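Local coordinates for protein sialyltransferase 0160 (Photobacterium damselae, PDB 4R84) that transfers sialic acid from CMP-sialic acid to a sugar acceptor, probably a galactoside, as a glycosyltransferase of the GT-B structural group, at residues D298-E303 and H307-Y312; Y292-E297 and D311-S316. All blocks are in the same frame, centred on the assembly; numbering follows the deposited sequence. Where two conformers were deposited one is given.

Contact 1 of 2, residues D298-E303 and H307-Y312; sequences DYLDVE and HDLRDY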
ATOM      1  N   ASP A 298     -14.123   3.299  -8.728  1.00 27.16           N
ATOM      2  CA  ASP A 298     -15.280   3.574  -9.566  1.00 30.83           C
ATOM      3  C   ASP A 298     -16.065   2.314  -9.935  1.00 29.56           C
ATOM      4  O   ASP A 298     -17.183   2.426 -10.424  1.00 29.45           O
ATOM      5  CB  ASP A 298     -14.853   4.317 -10.835  1.00 31.99           C
ATOM      6  CG  ASP A 298     -13.823   3.557 -11.643  1.00 42.13           C
ATOM      7  OD1 ASP A 298     -12.979   2.863 -11.044  1.00 39.42           O
ATOM      8  OD2 ASP A 298     -13.849   3.671 -12.885  1.00 46.58           O
ATOM      9  N   TYR A 299     -15.519   1.128  -9.662  1.00 23.58           N
ATOM     10  CA  TYR A 299     -16.276  -0.094  -9.882  1.00 19.64           C
ATOM     11  C   TYR A 299     -17.565  -0.039  -9.067  1.00 26.45           C
ATOM     12  O   TYR A 299     -18.605  -0.509  -9.515  1.00 25.98           O
ATOM     13  CB  TYR A 299     -15.453  -1.346  -9.527  1.00 17.35           C
ATOM     14  CG  TYR A 299     -16.148  -2.634  -9.894  1.00 23.68           C
ATOM     15  CD1 TYR A 299     -16.680  -2.807 -11.168  1.00 31.28           C
ATOM     16  CD2 TYR A 299     -16.242  -3.693  -8.998  1.00 22.68           C
ATOM     17  CE1 TYR A 299     -17.315  -3.978 -11.525  1.00 28.23           C
ATOM     18  CE2 TYR A 299     -16.864  -4.872  -9.352  1.00 27.22           C
ATOM     19  CZ  TYR A 299     -17.406  -5.007 -10.620  1.00 27.78           C
ATOM     20  OH  TYR A 299     -18.050  -6.163 -11.002  1.00 30.56           O
ATOM     21  N   LEU A 300     -17.509   0.582  -7.888  1.00 22.76           N
ATOM     22  CA  LEU A 300     -18.686   0.701  -7.037  1.00 23.11           C
ATOM     23  C   LEU A 300     -19.723   1.664  -7.632  1.00 31.95           C
ATOM     24  O   LEU A 300     -20.881   1.667  -7.209  1.00 35.59           O
ATOM     25  CB  LEU A 300     -18.295   1.180  -5.635  1.00 27.06           C
ATOM     26  CG  LEU A 300     -17.329   0.272  -4.883  1.00 27.16           C
ATOM     27  CD1 LEU A 300     -16.945   0.938  -3.551  1.00 26.13           C
ATOM     28  CD2 LEU A 300     -17.928  -1.102  -4.663  1.00 27.11           C
ATOM     29  N   ASP A 301     -19.287   2.490  -8.586  1.00 31.43           N
ATOM     30  CA  ASP A 301     -20.170   3.421  -9.300  1.00 32.98           C
ATOM     31  C   ASP A 301     -20.738   2.793 -10.566  1.00 35.56           C
ATOM     32  O   ASP A 301     -21.949   2.830 -10.798  1.00 33.98           O
ATOM     33  CB  ASP A 301     -19.425   4.706  -9.686  1.00 45.55           C
ATOM     34  CG  ASP A 301     -18.972   5.513  -8.484  1.00 54.65           C
ATOM     35  OD1 ASP A 301     -19.729   5.589  -7.496  1.00 61.03           O
ATOM     36  OD2 ASP A 301     -17.855   6.074  -8.536  1.00 55.74           O
ATOM     37  N   VAL A 302     -19.857   2.250 -11.404  1.00 27.98           N
ATOM     38  CA  VAL A 302     -20.282   1.777 -12.733  1.00 27.60           C
ATOM     39  C   VAL A 302     -21.093   0.487 -12.670  1.00 37.65           C
ATOM     40  O   VAL A 302     -21.901   0.215 -13.555  1.00 39.87           O
ATOM     41  CB  VAL A 302     -19.085   1.566 -13.692  1.00 31.61           C
ATOM     42  CG1 VAL A 302     -18.336   2.875 -13.899  1.00 37.04           C
ATOM     43  CG2 VAL A 302     -18.148   0.482 -13.177  1.00 36.75           C
ATOM     44  N   GLU A 303     -20.892  -0.308 -11.630  1.00 34.01           N
ATOM     45  CA  GLU A 303     -21.681  -1.520 -11.463  1.00 30.77           C
ATOM     46  C   GLU A 303     -22.886  -1.251 -10.573  1.00 31.56           C
ATOM     47  O   GLU A 303     -22.764  -1.139  -9.357  1.00 29.17           O
ATOM     48  CB  GLU A 303     -20.812  -2.657 -10.912  1.00 31.06           C
ATOM     49  CG  GLU A 303     -21.597  -3.897 -10.575  1.00 30.88           C
ATOM     50  CD  GLU A 303     -22.444  -4.369 -11.749  1.00 44.12           C
ATOM     51  OE1 GLU A 303     -21.880  -4.761 -12.788  1.00 39.62           O
ATOM     52  OE2 GLU A 303     -23.688  -4.335 -11.625  1.00 45.17           O
ATOM     53  N   HIS A 307     -24.022  -0.347  -5.893  1.00 33.11           N
ATOM     54  CA  HIS A 307     -24.338   0.956  -5.318  1.00 34.03           C
ATOM     55  C   HIS A 307     -24.665   0.825  -3.834  1.00 31.42           C
ATOM     56  O   HIS A 307     -24.363   1.720  -3.040  1.00 33.03           O
ATOM     57  CB  HIS A 307     -25.505   1.600  -6.063  1.00 32.27           C
ATOM     58  CG  HIS A 307     -25.131   2.140  -7.405  1.00 33.29           C
ATOM     59  ND1 HIS A 307     -26.039   2.755  -8.241  1.00 36.53           N
ATOM     60  CD2 HIS A 307     -23.950   2.139  -8.069  1.00 31.33           C
ATOM     61  CE1 HIS A 307     -25.430   3.123  -9.355  1.00 38.00           C
ATOM     62  NE2 HIS A 307     -24.162   2.761  -9.275  1.00 35.70           N
ATOM     63  N   ASP A 308     -25.280  -0.295  -3.458  1.00 29.83           N
ATOM     64  CA  ASP A 308     -25.635  -0.514  -2.063  1.00 33.87           C
ATOM     65  C   ASP A 308     -24.375  -0.727  -1.212  1.00 29.57           C
ATOM     66  O   ASP A 308     -24.314  -0.271  -0.062  1.00 30.31           O
ATOM     67  CB  ASP A 308     -26.609  -1.690  -1.923  1.00 42.09           C
ATOM     68  CG  ASP A 308     -26.089  -2.983  -2.537  1.00 44.21           C
ATOM     69  OD1 ASP A 308     -25.006  -2.980  -3.169  1.00 36.74           O
ATOM     70  OD2 ASP A 308     -26.800  -4.006  -2.411  1.00 43.10           O
ATOM     71  N   LEU A 309     -23.368  -1.394  -1.772  1.00 24.99           N
ATOM     72  CA  LEU A 309     -22.091  -1.533  -1.069  1.00 24.15           C
ATOM     73  C   LEU A 309     -21.366  -0.188  -0.994  1.00 24.16           C
ATOM     74  O   LEU A 309     -20.808   0.175   0.053  1.00 23.64           O
ATOM     75  CB  LEU A 309     -21.207  -2.585  -1.745  1.00 23.50           C
ATOM     76  CG  LEU A 309     -19.835  -2.717  -1.069  1.00 21.45           C
ATOM     77  CD1 LEU A 309     -19.982  -3.187   0.378  1.00 21.98           C
ATOM     78  CD2 LEU A 309     -18.924  -3.672  -1.847  1.00 28.22           C
ATOM     79  N   ARG A 310     -21.405   0.565  -2.092  1.00 26.20           N
ATOM     80  CA  ARG A 310     -20.830   1.910  -2.124  1.00 25.40           C
ATOM     81  C   ARG A 310     -21.350   2.768  -0.976  1.00 23.53           C
ATOM     82  O   ARG A 310     -20.573   3.426  -0.249  1.00 24.79           O
ATOM     83  CB  ARG A 310     -21.166   2.598  -3.448  1.00 27.74           C
ATOM     84  CG  ARG A 310     -20.606   3.998  -3.565  1.00 26.65           C
ATOM     85  CD  ARG A 310     -21.172   4.694  -4.767  1.00 36.58           C
ATOM     86  NE  ARG A 310     -22.634   4.756  -4.713  1.00 40.73           N
ATOM     87  CZ  ARG A 310     -23.394   5.113  -5.740  1.00 42.25           C
ATOM     88  NH1 ARG A 310     -22.824   5.419  -6.898  1.00 40.23           N
ATOM     89  NH2 ARG A 310     -24.715   5.141  -5.618  1.00 42.65           N
ATOM     90  N   ASP A 311     -22.661   2.726  -0.792  1.00 27.43           N
ATOM     91  CA  ASP A 311     -23.300   3.488   0.276  1.00 35.91           C
ATOM     92  C   ASP A 311     -22.917   2.951   1.647  1.00 36.63           C
ATOM     93  O   ASP A 311     -22.715   3.722   2.584  1.00 27.92           O
ATOM     94  CB  ASP A 311     -24.819   3.470   0.114  1.00 40.52           C
ATOM     95  CG  ASP A 311     -25.279   4.200  -1.134  1.00 58.65           C
ATOM     96  OD1 ASP A 311     -24.504   5.033  -1.655  1.00 58.31           O
ATOM     97  OD2 ASP A 311     -26.413   3.940  -1.593  1.00 65.34           O
ATOM     98  N   TYR A 312     -22.800   1.630   1.744  1.00 31.34           N
ATOM     99  CA  TYR A 312     -22.468   0.959   3.002  1.00 24.24           C
ATOM    100  C   TYR A 312     -21.056   1.287   3.458  1.00 23.56           C
ATOM    101  O   TYR A 312     -20.803   1.424   4.656  1.00 25.91           O
ATOM    102  CB  TYR A 312     -22.618  -0.560   2.854  1.00 31.94           C
ATOM    103  CG  TYR A 312     -22.441  -1.334   4.143  1.00 25.49           C
ATOM    104  CD1 TYR A 312     -23.404  -1.283   5.139  1.00 33.38           C
ATOM    105  CD2 TYR A 312     -21.305  -2.112   4.366  1.00 26.80           C
ATOM    106  CE1 TYR A 312     -23.252  -1.984   6.316  1.00 28.23           C
ATOM    107  CE2 TYR A 312     -21.144  -2.823   5.539  1.00 25.05           C
ATOM    108  CZ  TYR A 312     -22.128  -2.759   6.515  1.00 33.34           C
ATOM    109  OH  TYR A 312     -21.994  -3.457   7.695  1.00 27.71           O
TER

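Contact 2 of 2, residues Y292-E297 and D311-S316; sequences YYFLRE and DYLGSS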
ATOM      1  N   TYR A 292     -10.506   1.562   2.979  1.00 18.22           N
ATOM      2  CA  TYR A 292     -10.399   0.522   1.956  1.00 18.59           C
ATOM      3  C   TYR A 292      -9.864   1.170   0.695  1.00 21.55           C
ATOM      4  O   TYR A 292     -10.568   1.975   0.081  1.00 23.99           O
ATOM      5  CB  TYR A 292     -11.756  -0.118   1.640  1.00 19.20           C
ATOM      6  CG  TYR A 292     -12.513  -0.719   2.798  1.00 19.38           C
ATOM      7  CD1 TYR A 292     -12.289  -2.035   3.205  1.00 18.90           C
ATOM      8  CD2 TYR A 292     -13.498   0.006   3.444  1.00 20.66           C
ATOM      9  CE1 TYR A 292     -13.018  -2.596   4.245  1.00 19.41           C
ATOM     10  CE2 TYR A 292     -14.227  -0.539   4.483  1.00 19.11           C
ATOM     11  CZ  TYR A 292     -13.984  -1.837   4.886  1.00 21.96           C
ATOM     12  OH  TYR A 292     -14.709  -2.370   5.936  1.00 22.63           O
ATOM     13  N   TYR A 293      -8.620   0.871   0.326  1.00 16.72           N
ATOM     14  CA  TYR A 293      -8.063   1.438  -0.889  1.00 17.72           C
ATOM     15  C   TYR A 293      -8.382   0.519  -2.047  1.00 18.50           C
ATOM     16  O   TYR A 293      -7.859  -0.595  -2.122  1.00 18.11           O
ATOM     17  CB  TYR A 293      -6.556   1.646  -0.760  1.00 18.97           C
ATOM     18  CG  TYR A 293      -6.256   2.785   0.170  1.00 18.73           C
ATOM     19  CD1 TYR A 293      -6.403   4.099  -0.250  1.00 22.56           C
ATOM     20  CD2 TYR A 293      -5.874   2.548   1.490  1.00 19.30           C
ATOM     21  CE1 TYR A 293      -6.151   5.151   0.602  1.00 27.81           C
ATOM     22  CE2 TYR A 293      -5.626   3.605   2.361  1.00 23.32           C
ATOM     23  CZ  TYR A 293      -5.770   4.898   1.900  1.00 31.32           C
ATOM     24  OH  TYR A 293      -5.534   5.962   2.725  1.00 29.05           O
ATOM     25  N   PHE A 294      -9.240   1.009  -2.937  1.00 21.49           N
ATOM     26  CA  PHE A 294      -9.635   0.284  -4.140  1.00 20.20           C
ATOM     27  C   PHE A 294      -8.713   0.672  -5.300  1.00 23.22           C
ATOM     28  O   PHE A 294      -8.515   1.856  -5.556  1.00 22.91           O
ATOM     29  CB  PHE A 294     -11.081   0.622  -4.522  1.00 22.99           C
ATOM     30  CG  PHE A 294     -12.135  -0.071  -3.706  1.00 23.06           C
ATOM     31  CD1 PHE A 294     -12.401   0.328  -2.399  1.00 20.28           C
ATOM     32  CD2 PHE A 294     -12.931  -1.064  -4.279  1.00 25.39           C
ATOM     33  CE1 PHE A 294     -13.389  -0.288  -1.660  1.00 21.40           C
ATOM     34  CE2 PHE A 294     -13.926  -1.680  -3.547  1.00 24.10           C
ATOM     35  CZ  PHE A 294     -14.156  -1.294  -2.232  1.00 22.47           C
ATOM     36  N   LEU A 295      -8.157  -0.300  -6.016  1.00 21.68           N
ATOM     37  CA  LEU A 295      -7.437   0.030  -7.250  1.00 21.39           C
ATOM     38  C   LEU A 295      -8.381   0.667  -8.282  1.00 23.78           C
ATOM     39  O   LEU A 295      -7.961   1.525  -9.060  1.00 24.51           O
ATOM     40  CB  LEU A 295      -6.692  -1.185  -7.807  1.00 32.84           C
ATOM     41  CG  LEU A 295      -7.347  -2.521  -8.078  1.00 44.54           C
ATOM     42  CD1 LEU A 295      -7.974  -2.521  -9.465  1.00 44.79           C
ATOM     43  CD2 LEU A 295      -6.275  -3.575  -7.979  1.00 44.58           C
ATOM     44  N   ARG A 296      -9.640   0.235  -8.298  1.00 24.93           N
ATOM     45  CA  ARG A 296     -10.658   0.908  -9.106  1.00 22.37           C
ATOM     46  C   ARG A 296     -11.919   1.188  -8.285  1.00 22.15           C
ATOM     47  O   ARG A 296     -12.884   0.420  -8.319  1.00 21.20           O
ATOM     48  CB  ARG A 296     -11.003   0.072 -10.352  1.00 23.17           C
ATOM     49  CG  ARG A 296      -9.926   0.076 -11.418  1.00 26.23           C
ATOM     50  CD  ARG A 296      -9.788   1.441 -12.085  1.00 31.49           C
ATOM     51  NE  ARG A 296     -11.008   1.858 -12.767  1.00 28.20           N
ATOM     52  CZ  ARG A 296     -11.257   1.616 -14.053  1.00 28.84           C
ATOM     53  NH1 ARG A 296     -10.359   0.966 -14.781  1.00 29.43           N
ATOM     54  NH2 ARG A 296     -12.393   2.025 -14.607  1.00 28.84           N
ATOM     55  N   GLU A 297     -11.904   2.292  -7.535  1.00 25.36           N
ATOM     56  CA  GLU A 297     -13.021   2.641  -6.671  1.00 22.15           C
ATOM     57  C   GLU A 297     -14.288   2.860  -7.485  1.00 26.28           C
ATOM     58  O   GLU A 297     -15.394   2.623  -7.006  1.00 28.77           O
ATOM     59  CB  GLU A 297     -12.717   3.893  -5.833  1.00 26.09           C
ATOM     60  CG  GLU A 297     -13.823   4.186  -4.823  1.00 24.50           C
ATOM     61  CD  GLU A 297     -13.709   5.562  -4.176  1.00 36.75           C
ATOM     62  OE1 GLU A 297     -12.846   6.358  -4.599  1.00 45.99           O
ATOM     63  OE2 GLU A 297     -14.496   5.850  -3.250  1.00 40.58           O
ATOM     64  N   ASP A 311     -22.661   2.726  -0.792  1.00 27.43           N
ATOM     65  CA  ASP A 311     -23.300   3.488   0.276  1.00 35.91           C
ATOM     66  C   ASP A 311     -22.917   2.951   1.647  1.00 36.63           C
ATOM     67  O   ASP A 311     -22.715   3.722   2.584  1.00 27.92           O
ATOM     68  CB  ASP A 311     -24.819   3.470   0.114  1.00 40.52           C
ATOM     69  CG  ASP A 311     -25.279   4.200  -1.134  1.00 58.65           C
ATOM     70  OD1 ASP A 311     -24.504   5.033  -1.655  1.00 58.31           O
ATOM     71  OD2 ASP A 311     -26.413   3.940  -1.593  1.00 65.34           O
ATOM     72  N   TYR A 312     -22.800   1.630   1.744  1.00 31.34           N
ATOM     73  CA  TYR A 312     -22.468   0.959   3.002  1.00 24.24           C
ATOM     74  C   TYR A 312     -21.056   1.287   3.458  1.00 23.56           C
ATOM     75  O   TYR A 312     -20.803   1.424   4.656  1.00 25.91           O
ATOM     76  CB  TYR A 312     -22.618  -0.560   2.854  1.00 31.94           C
ATOM     77  CG  TYR A 312     -22.441  -1.334   4.143  1.00 25.49           C
ATOM     78  CD1 TYR A 312     -23.404  -1.283   5.139  1.00 33.38           C
ATOM     79  CD2 TYR A 312     -21.305  -2.112   4.366  1.00 26.80           C
ATOM     80  CE1 TYR A 312     -23.252  -1.984   6.316  1.00 28.23           C
ATOM     81  CE2 TYR A 312     -21.144  -2.823   5.539  1.00 25.05           C
ATOM     82  CZ  TYR A 312     -22.128  -2.759   6.515  1.00 33.34           C
ATOM     83  OH  TYR A 312     -21.994  -3.457   7.695  1.00 27.71           O
ATOM     84  N   LEU A 313     -20.128   1.374   2.513  1.00 23.78           N
ATOM     85  CA  LEU A 313     -18.746   1.718   2.867  1.00 21.63           C
ATOM     86  C   LEU A 313     -18.599   3.209   3.093  1.00 23.78           C
ATOM     87  O   LEU A 313     -17.824   3.644   3.956  1.00 24.82           O
ATOM     88  CB  LEU A 313     -17.779   1.279   1.772  1.00 22.78           C
ATOM     89  CG  LEU A 313     -17.735  -0.220   1.474  1.00 25.26           C
ATOM     90  CD1 LEU A 313     -16.718  -0.531   0.398  1.00 23.56           C
ATOM     91  CD2 LEU A 313     -17.389  -0.962   2.749  1.00 25.55           C
ATOM     92  N   GLY A 314     -19.341   3.990   2.311  1.00 25.20           N
ATOM     93  CA  GLY A 314     -19.311   5.433   2.452  1.00 32.31           C
ATOM     94  C   GLY A 314     -17.917   6.016   2.317  1.00 23.44           C
ATOM     95  O   GLY A 314     -17.168   5.678   1.390  1.00 25.22           O
ATOM     96  N   SER A 315     -17.555   6.883   3.257  1.00 24.31           N
ATOM     97  CA  SER A 315     -16.290   7.594   3.169  1.00 24.31           C
ATOM     98  C   SER A 315     -15.077   6.692   3.410  1.00 28.13           C
ATOM     99  O   SER A 315     -13.949   7.107   3.155  1.00 24.38           O
ATOM    100  CB  SER A 315     -16.269   8.753   4.164  1.00 32.10           C
ATOM    101  OG  SER A 315     -16.470   8.290   5.487  1.00 39.55           O
ATOM    102  N   SER A 316     -15.304   5.466   3.882  1.00 21.35           N
ATOM    103  CA  SER A 316     -14.207   4.534   4.127  0.56 20.90           C
ATOM    104  C   SER A 316     -13.631   3.991   2.822  1.00 21.49           C
ATOM    105  O   SER A 316     -12.486   3.533   2.788  1.00 20.93           O
ATOM    106  CB  SER A 316     -14.667   3.381   5.021  0.56 24.72           C
ATOM    107  OG  SER A 316     -14.956   3.839   6.335  0.56 23.83           O
TER

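Contact 1 of 2, residues D298-E303 and H307-Y312
His307 and Arg310, one turn apart on helix 307-313, reach across to the single-turn helix 299-302 and hold it at two points. The imidazole is turned edge-on to the backbone there: NE2 of His307 donates to Asp301 O at 2.7 Å, with the acceptor practically in the ring plane and an N-H...O angle of 159°. The neighbouring edge atom, His307 CD2, lies 3.2 Å from Leu300 O, a buried carbonyl with no hydrogen-bond partner in the model. Arg310 takes the carboxylate of the same Asp301. Its NH1 meets Asp301 OD1 at 3.2 Å in a nearly straight salt bridge, approaching the anti side of the carboxylate, and the two planar groups are turned 50° against each other.

Beneath the polar groups, Leu300 CB rests on Arg310 CB, and Leu300 CD2 touches Leu309 CD2 at 3.9 Å. In Arg310 a chain extended through chi2 bends at chi3 (58°), which brings NH2 to one face of the His307 ring, displaced toward the rim. A second, longer link from Arg310 NE to Asp311 OD1, 3.6 Å, completes a salt-bridge network of Asp301, Arg310 and Asp311.

The hydrophobic side faces inward, where Leu309 packs on Leu243 and Trp246 at helix 237-246, and Tyr299 rests on the same helix and on Val487 of helix 483-490. The pair of helices thus packs against helices 237-246 and 483-490, with helix 252-267 alongside Asp308 and Tyr312.

Contact 2 of 2, residues Y292-E297 and D311-S316
Leu313, Tyr292 and Phe294 all carry CG anti to their own carbonyl carbon, and this common choice turns the two rings of the strand toward the end of the helix. In Leu313 (chi1 -61°) a chi2 of -179° sets CD1 anti to CA and points the two methyls at different rings. CD2 of Leu313 approaches CE2 of Tyr292 to 3.6 Å, the side chains crossing at about a right angle and the methyl lying oblique to the ring. CD1 of Leu313 instead meets the edge of Phe294, 3.8 Å from CZ and near the ring plane. Because Tyr292 and Phe294 are two residues apart on the strand, both project from the same side of the sheet, and one leucine bridges them.

The backbone joins where the helix has ended. Gly314 leaves helical geometry with a positive phi of 56°, and a short 3-10 turn, with Ser316 N bonded to Leu313 O, brings the chain back beside the strand. There Tyr292 N donates to Ser316 O at 2.8 Å. Pairing then continues from Tyr292 and Phe294 to Lys318 and Met320, so strand 317-319 runs parallel to strand 290-294. This is a beta-alpha-beta crossover in a Rossmann-like domain, consistent with the GT-B architecture: the connection from strand to strand passes through helices 299-302 and 307-313 on one face of the sheet.

Beside this bond, Ser316 CB packs 3.9 Å from Tyr292 CD2. The Tyr292 hydroxyl is hydrogen-bonded to ND1 of His285, whose NE2 binds the Tyr312 carbonyl near the end of the helix; His285 also touches the side chains of Leu313 and Ser316. Phe294 is backed by Tyr240 and Leu243 of helix 237-246.

Overall arrangement
Contacts 1 and 2 illustrate how one crossover connection is packed together, helix on helix and helix end on strand. Along the chain come strand 290-294, helix 299-302, helix 307-313 and strand 317-319; contact 1 joins the two helices, whereas contact 2 joins the first strand to the end of the second helix and the turn beyond it. Their centres are 8 Å apart, they share Asp311 and Tyr312, and they touch through Leu300 CD1, which packs on Phe294 CZ at 3.8 Å. One apolar layer therefore runs from the helical pair to the edge region of the large mixed sheet. Both belong to the sialyltransferase part of the chain, on the same side of its centre.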